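Putative alpha-galactosidase (Bacteroides fragilis, PDB 4NZJ) probably hydrolyses terminal, non-reducing alpha-D-galactose residues from alpha-D-galactosides, as a member of glycosyl hydrolase family 27. Local coordinates at residues V8-P18 against F31-M41; I428-F439 against D455-L463. One frame throughout, in Å; residues are numbered along the deposited sequence. Where two conformers were deposited one is given.

How the contacts relate
The two contacts sit at opposite ends of the chain sequence, in the domains that accompany the catalytic TIM barrel. Contact 1 comes first: it pairs strand 14-15 with strand 28-36 at the margin of a four-stranded antiparallel sheet in the N-terminal Ig-like domain. The barrel follows, and contact 2 then joins strands 425-430 and 458-463 as a two-stranded antiparallel sheet in the C-terminal beta-sheet domain. The centres of contacts 1 and 2 lie about 34 Å apart. The nearest atoms of contacts 1 and 2 are about 21 Å apart, and no sheet is shared. Contact 1 also reaches Asp133, in a loop within the barrel family's range, whereas contact 2 packs on strands such as 401-407, 413-419 and 468-473.

Contact 1. Residues V8-P18 against F31-M41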
loop_
_atom_site.group_PDB
_atom_site.type_symbol
_atom_site.label_atom_id
_atom_site.label_comp_id
_atom_site.label_asym_id
_atom_site.label_seq_id
_atom_site.Cartn_x
_atom_site.Cartn_y
_atom_site.Cartn_z
ATOM N N VAL A 8 -16.670 0.466 10.851
ATOM C CA VAL A 8 -16.659 0.618 9.396
ATOM C C VAL A 8 -18.046 0.518 8.749
ATOM O O VAL A 8 -18.316 1.226 7.783
ATOM C CB VAL A 8 -15.658 -0.366 8.726
ATOM C CG1 VAL A 8 -16.082 -1.815 8.907
ATOM C CG2 VAL A 8 -15.486 -0.040 7.249
ATOM N N PHE A 9 -18.922 -0.339 9.275
ATOM C CA PHE A 9 -20.259 -0.500 8.703
ATOM C C PHE A 9 -21.368 0.048 9.600
ATOM O O PHE A 9 -22.467 -0.501 9.651
ATOM C CB PHE A 9 -20.516 -1.962 8.340
ATOM C CG PHE A 9 -19.529 -2.511 7.350
ATOM C CD1 PHE A 9 -19.309 -1.860 6.142
ATOM C CD2 PHE A 9 -18.817 -3.669 7.621
ATOM C CE1 PHE A 9 -18.398 -2.350 5.226
ATOM C CE2 PHE A 9 -17.900 -4.165 6.704
ATOM C CZ PHE A 9 -17.693 -3.506 5.505
ATOM N N GLU A 10 -21.086 1.143 10.290
ATOM C CA GLU A 10 -22.136 1.835 11.034
ATOM C C GLU A 10 -22.057 3.339 10.822
ATOM O O GLU A 10 -21.005 3.876 10.479
ATOM C CB GLU A 10 -22.078 1.486 12.523
ATOM C CG GLU A 10 -20.866 2.017 13.265
ATOM C CD GLU A 10 -20.982 1.865 14.775
ATOM O OE1 GLU A 10 -22.078 2.103 15.329
ATOM O OE2 GLU A 10 -19.966 1.519 15.413
ATOM N N GLY A 11 -23.189 4.007 11.025
ATOM C CA GLY A 11 -23.262 5.453 10.906
ATOM C C GLY A 11 -23.526 5.934 9.494
ATOM O O GLY A 11 -23.747 5.138 8.572
ATOM N N LYS A 12 -23.509 7.252 9.337
ATOM C CA LYS A 12 -23.698 7.881 8.040
ATOM C C LYS A 12 -22.497 7.583 7.147
ATOM O O LYS A 12 -21.427 7.224 7.649
ATOM C CB LYS A 12 -23.901 9.393 8.195
ATOM C CG LYS A 12 -22.684 10.170 8.683
ATOM C CD LYS A 12 -22.983 11.661 8.770
ATOM C CE LYS A 12 -22.927 12.331 7.402
ATOM N NZ LYS A 12 -23.620 13.649 7.394
ATOM N N PRO A 13 -22.664 7.730 5.823
ATOM C CA PRO A 13 -21.561 7.386 4.930
ATOM C C PRO A 13 -20.338 8.256 5.170
ATOM O O PRO A 13 -20.470 9.413 5.569
ATOM C CB PRO A 13 -22.131 7.654 3.531
ATOM C CG PRO A 13 -23.605 7.691 3.705
ATOM C CD PRO A 13 -23.822 8.247 5.075
ATOM N N ARG A 14 -19.162 7.681 4.955
ATOM C CA ARG A 14 -17.908 8.423 4.983
ATOM C C ARG A 14 -17.088 7.907 3.809
ATOM O O ARG A 14 -16.624 6.767 3.830
ATOM C CB ARG A 14 -17.172 8.216 6.321
ATOM C CG ARG A 14 -18.071 8.443 7.534
ATOM C CD ARG A 14 -17.389 8.237 8.877
ATOM N NE ARG A 14 -17.095 6.841 9.216
ATOM C CZ ARG A 14 -17.993 5.908 9.550
ATOM N NH1 ARG A 14 -19.298 6.165 9.560
ATOM N NH2 ARG A 14 -17.575 4.685 9.858
ATOM N N ILE A 15 -16.953 8.727 2.768
ATOM C CA ILE A 15 -16.136 8.358 1.612
ATOM C C ILE A 15 -14.673 8.540 2.001
ATOM O O ILE A 15 -14.246 9.643 2.361
ATOM C CB ILE A 15 -16.466 9.195 0.360
ATOM C CG1 ILE A 15 -17.907 8.924 -0.084
ATOM C CG2 ILE A 15 -15.490 8.882 -0.772
ATOM C CD1 ILE A 15 -18.425 9.872 -1.148
ATOM N N ASN A 16 -13.926 7.445 1.938
ATOM C CA ASN A 16 -12.554 7.405 2.431
ATOM C C ASN A 16 -11.520 7.604 1.325
ATOM O O ASN A 16 -11.858 7.638 0.138
ATOM C CB ASN A 16 -12.314 6.080 3.167
ATOM C CG ASN A 16 -13.244 5.898 4.358
ATOM O OD1 ASN A 16 -13.424 6.816 5.159
ATOM N ND2 ASN A 16 -13.839 4.711 4.484
ATOM N N SER A 17 -10.262 7.752 1.744
ATOM C CA SER A 17 -9.122 7.855 0.834
ATOM C C SER A 17 -8.935 6.556 0.045
ATOM O O SER A 17 -9.348 5.489 0.509
ATOM C CB SER A 17 -7.851 8.170 1.635
ATOM O OG SER A 17 -7.987 9.403 2.324
ATOM N N PRO A 18 -8.277 6.626 -1.132
ATOM C CA PRO A 18 -7.621 7.788 -1.755
ATOM C C PRO A 18 -8.589 8.750 -2.415
ATOM O O PRO A 18 -9.648 8.333 -2.871
ATOM C CB PRO A 18 -6.732 7.155 -2.828
ATOM C CG PRO A 18 -7.426 5.886 -3.187
ATOM C CD PRO A 18 -8.073 5.398 -1.922
ATOM N N PHE A 31 -12.323 1.521 -10.193
ATOM C CA PHE A 31 -12.159 2.090 -8.865
ATOM C C PHE A 31 -13.414 1.890 -8.036
ATOM O O PHE A 31 -14.473 2.435 -8.351
ATOM C CB PHE A 31 -11.842 3.584 -8.941
ATOM C CG PHE A 31 -11.587 4.212 -7.602
ATOM C CD1 PHE A 31 -10.441 3.894 -6.889
ATOM C CD2 PHE A 31 -12.490 5.118 -7.051
ATOM C CE1 PHE A 31 -10.198 4.471 -5.650
ATOM C CE2 PHE A 31 -12.250 5.698 -5.815
ATOM C CZ PHE A 31 -11.101 5.374 -5.115
ATOM N N TYR A 32 -13.288 1.097 -6.978
ATOM C CA TYR A 32 -14.341 1.000 -5.983
ATOM C C TYR A 32 -14.177 2.171 -5.024
ATOM O O TYR A 32 -13.081 2.427 -4.529
ATOM C CB TYR A 32 -14.267 -0.325 -5.214
ATOM C CG TYR A 32 -15.191 -0.384 -4.020
ATOM C CD1 TYR A 32 -16.553 -0.626 -4.179
ATOM C CD2 TYR A 32 -14.712 -0.174 -2.732
ATOM C CE1 TYR A 32 -17.408 -0.674 -3.087
ATOM C CE2 TYR A 32 -15.558 -0.227 -1.639
ATOM C CZ TYR A 32 -16.907 -0.475 -1.823
ATOM O OH TYR A 32 -17.769 -0.517 -0.751
ATOM N N ILE A 33 -15.275 2.871 -4.766
ATOM C CA ILE A 33 -15.254 4.032 -3.884
ATOM C C ILE A 33 -15.276 3.544 -2.433
ATOM O O ILE A 33 -16.314 3.092 -1.956
ATOM C CB ILE A 33 -16.449 4.961 -4.145
ATOM C CG1 ILE A 33 -16.454 5.433 -5.607
ATOM C CG2 ILE A 33 -16.412 6.149 -3.184
ATOM C CD1 ILE A 33 -17.792 5.974 -6.064
ATOM N N PRO A 34 -14.131 3.618 -1.725
ATOM C CA PRO A 34 -14.113 3.057 -0.378
ATOM C C PRO A 34 -14.976 3.894 0.549
ATOM O O PRO A 34 -14.739 5.091 0.700
ATOM C CB PRO A 34 -12.628 3.126 0.022
ATOM C CG PRO A 34 -11.880 3.481 -1.227
ATOM C CD PRO A 34 -12.855 4.288 -2.027
ATOM N N THR A 35 -15.989 3.270 1.141
ATOM C CA THR A 35 -17.024 4.009 1.859
ATOM C C THR A 35 -17.435 3.319 3.156
ATOM O O THR A 35 -17.983 2.215 3.136
ATOM C CB THR A 35 -18.278 4.204 0.978
ATOM O OG1 THR A 35 -17.884 4.569 -0.350
ATOM C CG2 THR A 35 -19.169 5.283 1.539
ATOM N N SER A 36 -17.170 3.975 4.282
ATOM C CA SER A 36 -17.646 3.490 5.567
ATOM C C SER A 36 -19.108 3.877 5.746
ATOM O O SER A 36 -19.592 4.810 5.105
ATOM C CB SER A 36 -16.803 4.064 6.706
ATOM O OG SER A 36 -15.449 3.686 6.576
ATOM N N GLY A 37 -19.815 3.156 6.611
ATOM C CA GLY A 37 -21.192 3.502 6.953
ATOM C C GLY A 37 -22.121 2.315 6.870
ATOM O O GLY A 37 -21.800 1.297 6.251
ATOM N N GLN A 38 -23.294 2.441 7.485
ATOM C CA GLN A 38 -24.233 1.328 7.482
ATOM C C GLN A 38 -24.727 1.060 6.059
ATOM O O GLN A 38 -24.824 1.974 5.240
ATOM C CB GLN A 38 -25.394 1.562 8.457
ATOM C CG GLN A 38 -26.574 2.340 7.907
ATOM C CD GLN A 38 -27.799 2.212 8.793
ATOM O OE1 GLN A 38 -27.686 2.191 10.018
ATOM N NE2 GLN A 38 -28.973 2.121 8.179
ATOM N N ARG A 39 -25.007 -0.209 5.774
ATOM C CA ARG A 39 -25.605 -0.618 4.509
ATOM C C ARG A 39 -27.109 -0.831 4.706
ATOM O O ARG A 39 -27.553 -1.044 5.836
ATOM C CB ARG A 39 -24.933 -1.896 3.992
ATOM C CG ARG A 39 -23.789 -1.654 3.018
ATOM C CD ARG A 39 -22.638 -0.846 3.611
ATOM N NE ARG A 39 -21.580 -0.667 2.619
ATOM C CZ ARG A 39 -20.517 0.126 2.751
ATOM N NH1 ARG A 39 -20.326 0.848 3.849
ATOM N NH2 ARG A 39 -19.630 0.191 1.766
ATOM N N PRO A 40 -27.900 -0.787 3.615
ATOM C CA PRO A 40 -27.507 -0.612 2.210
ATOM C C PRO A 40 -27.036 0.803 1.861
ATOM O O PRO A 40 -27.413 1.775 2.523
ATOM C CB PRO A 40 -28.783 -0.967 1.437
ATOM C CG PRO A 40 -29.886 -0.686 2.386
ATOM C CD PRO A 40 -29.352 -1.006 3.750
HETATM N N MSE A 41 -26.214 0.886 0.818
HETATM C CA MSE A 41 -25.571 2.136 0.406
HETATM C C MSE A 41 -25.847 2.378 -1.054
HETATM O O MSE A 41 -25.931 1.437 -1.839
HETATM C CB MSE A 41 -24.072 1.964 0.671
HETATM C CG MSE A 41 -23.197 3.186 0.386
HETATM SE SE MSE A 41 -23.348 4.548 1.802
HETATM C CE MSE A 41 -22.256 3.678 3.191
HETATM O O HOH W 1 -24.435 -2.016 7.714
HETATM O O HOH W 2 -25.384 2.330 11.947
#
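Asn16 ND2 reaches across to Ser36 OG, 2.8 Å away and in the plane of the amide, while Asn16 N bonds to Pro34 O. Over the CB of the same serine lies the Arg14 guanidinium, turned face-on, with NH2 3.3 Å from Ser36 CB. Arg14 and Ser36 form the antiparallel hydrogen-bonded pair of the short strands. On the other side of the sheet, Ile15 CG2 meets Ile33 CG2 at 3.8 Å and Ile15 lies alongside Thr35. Two residues after Asn16, Pro18 CG touches the edge of the Phe31 ring.

Beyond Ser36 the loop 8-13 holds the chain: Gly37 N bonds to Val8 O at 2.7 Å and Gln38 N to Gly11 O. Gly37 CA comes within 3.4 Å of Gly11 O. Arg14 is bent at chi3 (-72°), which helps bring NH1 to Glu10 O at 3.0 Å, in the guanidinium plane; NH2 goes to Lys7 O. Arg39 places NH1 and NH2 on Thr35 O, NH1 also on Gly37 O, and sets its guanidinium face against the edge of the Phe9 ring, the planes 82° apart.

Asp133 takes a salt bridge from Arg39 and hydrogen bonds from Tyr32 OH and Thr35 N; Asn16 ND2 also bonds to Asp133 O. The Asp133 carboxylate probably offsets the charge of Arg39, and together these bonds tie this edge of the Ig-like domain to the loop carrying Asp133.

Contact 2. Residues I428-F439 against D455-L463; sequences ILNENTIADLSF and DSKELIVKL
Phe439 lays one face of its ring against the backbone of Lys457, with CD2 3.7 Å from Lys457 C, while its edge is turned to Leu459 N. The ring is directed there by a chi1 of -82°, which sets CG beside the backbone N; its CE2 also touches Leu459 CB. Glu431 and Lys457 cross at an angle, Glu431 OE2 lying 3.2 Å from Lys457 CE but 4.6 Å from Lys457 NZ; Glu431 has two conformers and this holds for one, so the detail is doubtful.

Strands 425-430 and 458-463 form an antiparallel two-stranded pair, not consecutive in the chain, within the C-terminal beta sandwich, joined here by reciprocal bonds between Leu429 and Leu459 (Leu459 N to Leu429 O, 2.8 Å). Leu429 points inward and touches Cys417 of strand 413-419; its CD1 lies 4.0 Å from Val461 CG2, the two side chains crossing at an angle. On the outer face Ile428 CG2 rests on Glu458 CG at 3.6 Å; Glu458 is extended, CG anti to the backbone N (chi1 177°), and a water links its OE1 to Asn430 ND2. Asn430 OD1 accepts from Asn432 N on a lone pair, an Asx turn at Asn430. Phe473 meets Phe439 edge-to-face.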
loop_
_atom_site.group_PDB
_atom_site.type_symbol
_atom_site.label_atom_id
_atom_site.label_comp_id
_atom_site.label_asym_id
_atom_site.label_seq_id
_atom_site.Cartn_x
_atom_site.Cartn_y
_atom_site.Cartn_z
ATOM N N ILE A 428 7.998 16.078 25.283
ATOM C CA ILE A 428 7.423 17.420 25.370
ATOM C C ILE A 428 7.632 18.120 24.033
ATOM O O ILE A 428 8.746 18.524 23.703
ATOM C CB ILE A 428 8.049 18.253 26.506
ATOM C CG1 ILE A 428 7.922 17.514 27.844
ATOM C CG2 ILE A 428 7.373 19.619 26.591
ATOM C CD1 ILE A 428 8.697 18.146 28.978
ATOM N N LEU A 429 6.565 18.238 23.253
ATOM C CA LEU A 429 6.621 18.984 22.007
ATOM C C LEU A 429 6.453 20.462 22.332
ATOM O O LEU A 429 5.565 20.838 23.095
ATOM C CB LEU A 429 5.532 18.519 21.035
ATOM C CG LEU A 429 5.599 17.064 20.566
ATOM C CD1 LEU A 429 4.384 16.729 19.712
ATOM C CD2 LEU A 429 6.885 16.814 19.795
ATOM N N ASN A 430 7.334 21.291 21.787
ATOM C CA ASN A 430 7.220 22.739 21.931
ATOM C C ASN A 430 7.603 23.421 20.619
ATOM O O ASN A 430 7.917 22.745 19.644
ATOM C CB ASN A 430 8.055 23.237 23.116
ATOM C CG ASN A 430 9.532 22.912 22.980
ATOM O OD1 ASN A 430 10.151 23.201 21.959
ATOM N ND2 ASN A 430 10.108 22.324 24.022
ATOM N N GLU A 431 7.564 24.752 20.596
ATOM C CA GLU A 431 7.841 25.489 19.363
ATOM C C GLU A 431 9.278 25.302 18.868
ATOM O O GLU A 431 9.570 25.578 17.707
ATOM C CB GLU A 431 7.510 26.976 19.520
ATOM C CG GLU A 431 6.033 27.279 19.321
ATOM C CD GLU A 431 5.727 28.762 19.359
ATOM O OE1 GLU A 431 6.344 29.480 20.170
ATOM O OE2 GLU A 431 4.860 29.209 18.579
ATOM N N ASN A 432 10.166 24.816 19.737
ATOM C CA ASN A 432 11.551 24.537 19.340
ATOM C C ASN A 432 11.854 23.078 18.989
ATOM O O ASN A 432 12.985 22.759 18.626
ATOM C CB ASN A 432 12.518 25.009 20.427
ATOM C CG ASN A 432 12.515 26.513 20.599
ATOM O OD1 ASN A 432 12.300 27.263 19.647
ATOM N ND2 ASN A 432 12.764 26.961 21.813
ATOM N N THR A 433 10.868 22.191 19.074
ATOM C CA THR A 433 11.129 20.777 18.793
ATOM C C THR A 433 11.471 20.556 17.320
ATOM O O THR A 433 12.475 19.910 16.996
ATOM C CB THR A 433 9.933 19.890 19.182
ATOM O OG1 THR A 433 9.593 20.139 20.549
ATOM C CG2 THR A 433 10.281 18.408 19.003
ATOM N N ILE A 434 10.618 21.093 16.449
ATOM C CA ILE A 434 10.722 20.981 14.991
ATOM C C ILE A 434 10.491 22.366 14.382
ATOM O O ILE A 434 9.688 23.131 14.913
ATOM C CB ILE A 434 9.618 20.058 14.424
ATOM C CG1 ILE A 434 9.640 18.679 15.091
ATOM C CG2 ILE A 434 9.755 19.911 12.917
ATOM C CD1 ILE A 434 10.917 17.906 14.851
ATOM N N ALA A 435 11.133 22.660 13.259
ATOM C CA ALA A 435 10.952 23.944 12.593
ATOM C C ALA A 435 9.545 24.050 12.011
ATOM O O ALA A 435 8.997 23.062 11.518
ATOM C CB ALA A 435 11.991 24.123 11.497
ATOM N N ASP A 436 8.964 25.246 12.103
ATOM C CA ASP A 436 7.691 25.570 11.446
ATOM C C ASP A 436 6.537 24.671 11.885
ATOM O O ASP A 436 5.752 24.211 11.056
ATOM C CB ASP A 436 7.850 25.514 9.919
ATOM C CG ASP A 436 8.979 26.396 9.418
ATOM O OD1 ASP A 436 9.011 27.590 9.785
ATOM O OD2 ASP A 436 9.832 25.893 8.654
ATOM N N LEU A 437 6.436 24.434 13.189
ATOM C CA LEU A 437 5.353 23.629 13.741
ATOM C C LEU A 437 4.315 24.543 14.384
ATOM O O LEU A 437 4.605 25.230 15.362
ATOM C CB LEU A 437 5.897 22.632 14.765
ATOM C CG LEU A 437 4.952 21.493 15.157
ATOM C CD1 LEU A 437 4.701 20.561 13.983
ATOM C CD2 LEU A 437 5.509 20.729 16.346
ATOM N N SER A 438 3.104 24.540 13.831
ATOM C CA SER A 438 2.047 25.460 14.262
ATOM C C SER A 438 1.214 24.881 15.411
ATOM O O SER A 438 0.551 23.865 15.238
ATOM C CB SER A 438 1.141 25.787 13.075
ATOM O OG SER A 438 0.178 26.761 13.424
ATOM N N PHE A 439 1.252 25.539 16.571
ATOM C CA PHE A 439 0.504 25.101 17.762
ATOM C C PHE A 439 -0.894 25.716 17.895
ATOM O O PHE A 439 -1.607 25.424 18.860
ATOM C CB PHE A 439 1.307 25.409 19.036
ATOM C CG PHE A 439 2.354 24.383 19.349
ATOM C CD1 PHE A 439 3.524 24.321 18.602
ATOM C CD2 PHE A 439 2.166 23.463 20.374
ATOM C CE1 PHE A 439 4.488 23.365 18.873
ATOM C CE2 PHE A 439 3.129 22.506 20.651
ATOM C CZ PHE A 439 4.292 22.458 19.902
ATOM N N ASP A 455 -3.568 29.095 23.906
ATOM C CA ASP A 455 -2.455 29.948 24.332
ATOM C C ASP A 455 -1.188 29.123 24.548
ATOM O O ASP A 455 -0.080 29.663 24.539
ATOM C CB ASP A 455 -2.801 30.676 25.635
ATOM C CG ASP A 455 -4.041 31.544 25.514
ATOM O OD1 ASP A 455 -4.642 31.592 24.419
ATOM O OD2 ASP A 455 -4.416 32.180 26.522
ATOM N N SER A 456 -1.361 27.820 24.754
ATOM C CA SER A 456 -0.251 26.917 25.036
ATOM C C SER A 456 0.623 26.703 23.801
ATOM O O SER A 456 0.110 26.502 22.699
ATOM C CB SER A 456 -0.786 25.567 25.527
ATOM O OG SER A 456 0.268 24.708 25.925
ATOM N N LYS A 457 1.939 26.754 23.998
ATOM C CA LYS A 457 2.905 26.437 22.947
ATOM C C LYS A 457 3.634 25.138 23.293
ATOM O O LYS A 457 4.791 24.944 22.925
ATOM C CB LYS A 457 3.908 27.583 22.784
ATOM C CG LYS A 457 3.291 28.906 22.358
ATOM C CD LYS A 457 2.589 28.794 21.012
ATOM C CE LYS A 457 2.356 30.162 20.387
ATOM N NZ LYS A 457 1.566 31.063 21.271
ATOM N N GLU A 458 2.940 24.243 23.988
ATOM C CA GLU A 458 3.542 23.012 24.482
ATOM C C GLU A 458 2.520 21.882 24.453
ATOM O O GLU A 458 1.337 22.106 24.697
ATOM C CB GLU A 458 4.043 23.236 25.909
ATOM C CG GLU A 458 4.628 22.015 26.595
ATOM C CD GLU A 458 5.182 22.347 27.967
ATOM O OE1 GLU A 458 6.199 23.071 28.036
ATOM O OE2 GLU A 458 4.599 21.884 28.974
ATOM N N LEU A 459 2.978 20.673 24.150
ATOM C CA LEU A 459 2.131 19.493 24.212
ATOM C C LEU A 459 2.898 18.350 24.864
ATOM O O LEU A 459 3.939 17.924 24.362
ATOM C CB LEU A 459 1.659 19.089 22.813
ATOM C CG LEU A 459 0.730 17.876 22.722
ATOM C CD1 LEU A 459 -0.571 18.125 23.465
ATOM C CD2 LEU A 459 0.459 17.540 21.265
ATOM N N ILE A 460 2.380 17.875 25.993
ATOM C CA ILE A 460 2.972 16.749 26.703
ATOM C C ILE A 460 2.438 15.456 26.098
ATOM O O ILE A 460 1.229 15.221 26.079
ATOM C CB ILE A 460 2.662 16.804 28.214
ATOM C CG1 ILE A 460 3.220 18.092 28.826
ATOM C CG2 ILE A 460 3.244 15.589 28.928
ATOM C CD1 ILE A 460 2.861 18.290 30.285
ATOM N N VAL A 461 3.345 14.623 25.593
ATOM C CA VAL A 461 2.986 13.364 24.962
ATOM C C VAL A 461 3.491 12.212 25.824
ATOM O O VAL A 461 4.700 12.043 25.989
ATOM C CB VAL A 461 3.593 13.266 23.550
ATOM C CG1 VAL A 461 3.258 11.933 22.902
ATOM C CG2 VAL A 461 3.115 14.431 22.692
ATOM N N LYS A 462 2.556 11.451 26.393
ATOM C CA LYS A 462 2.874 10.316 27.256
ATOM C C LYS A 462 2.790 9.034 26.444
ATOM O O LYS A 462 1.742 8.727 25.876
ATOM C CB LYS A 462 1.894 10.246 28.430
ATOM C CG LYS A 462 1.994 11.409 29.400
ATOM C CD LYS A 462 3.327 11.397 30.125
ATOM C CE LYS A 462 3.318 12.303 31.341
ATOM N NZ LYS A 462 4.613 12.251 32.076
ATOM N N LEU A 463 3.894 8.294 26.375
ATOM C CA LEU A 463 3.966 7.093 25.556
ATOM C C LEU A 463 4.204 5.847 26.401
ATOM O O LEU A 463 5.099 5.819 27.242
ATOM C CB LEU A 463 5.091 7.239 24.524
ATOM C CG LEU A 463 4.953 8.403 23.537
ATOM C CD1 LEU A 463 6.230 8.614 22.733
ATOM C CD2 LEU A 463 3.774 8.177 22.603
HETATM O O HOH W 3 8.677 22.825 26.420
HETATM O O HOH W 4 7.080 26.419 23.076
HETATM O O HOH W 5 -1.789 24.579 21.630
#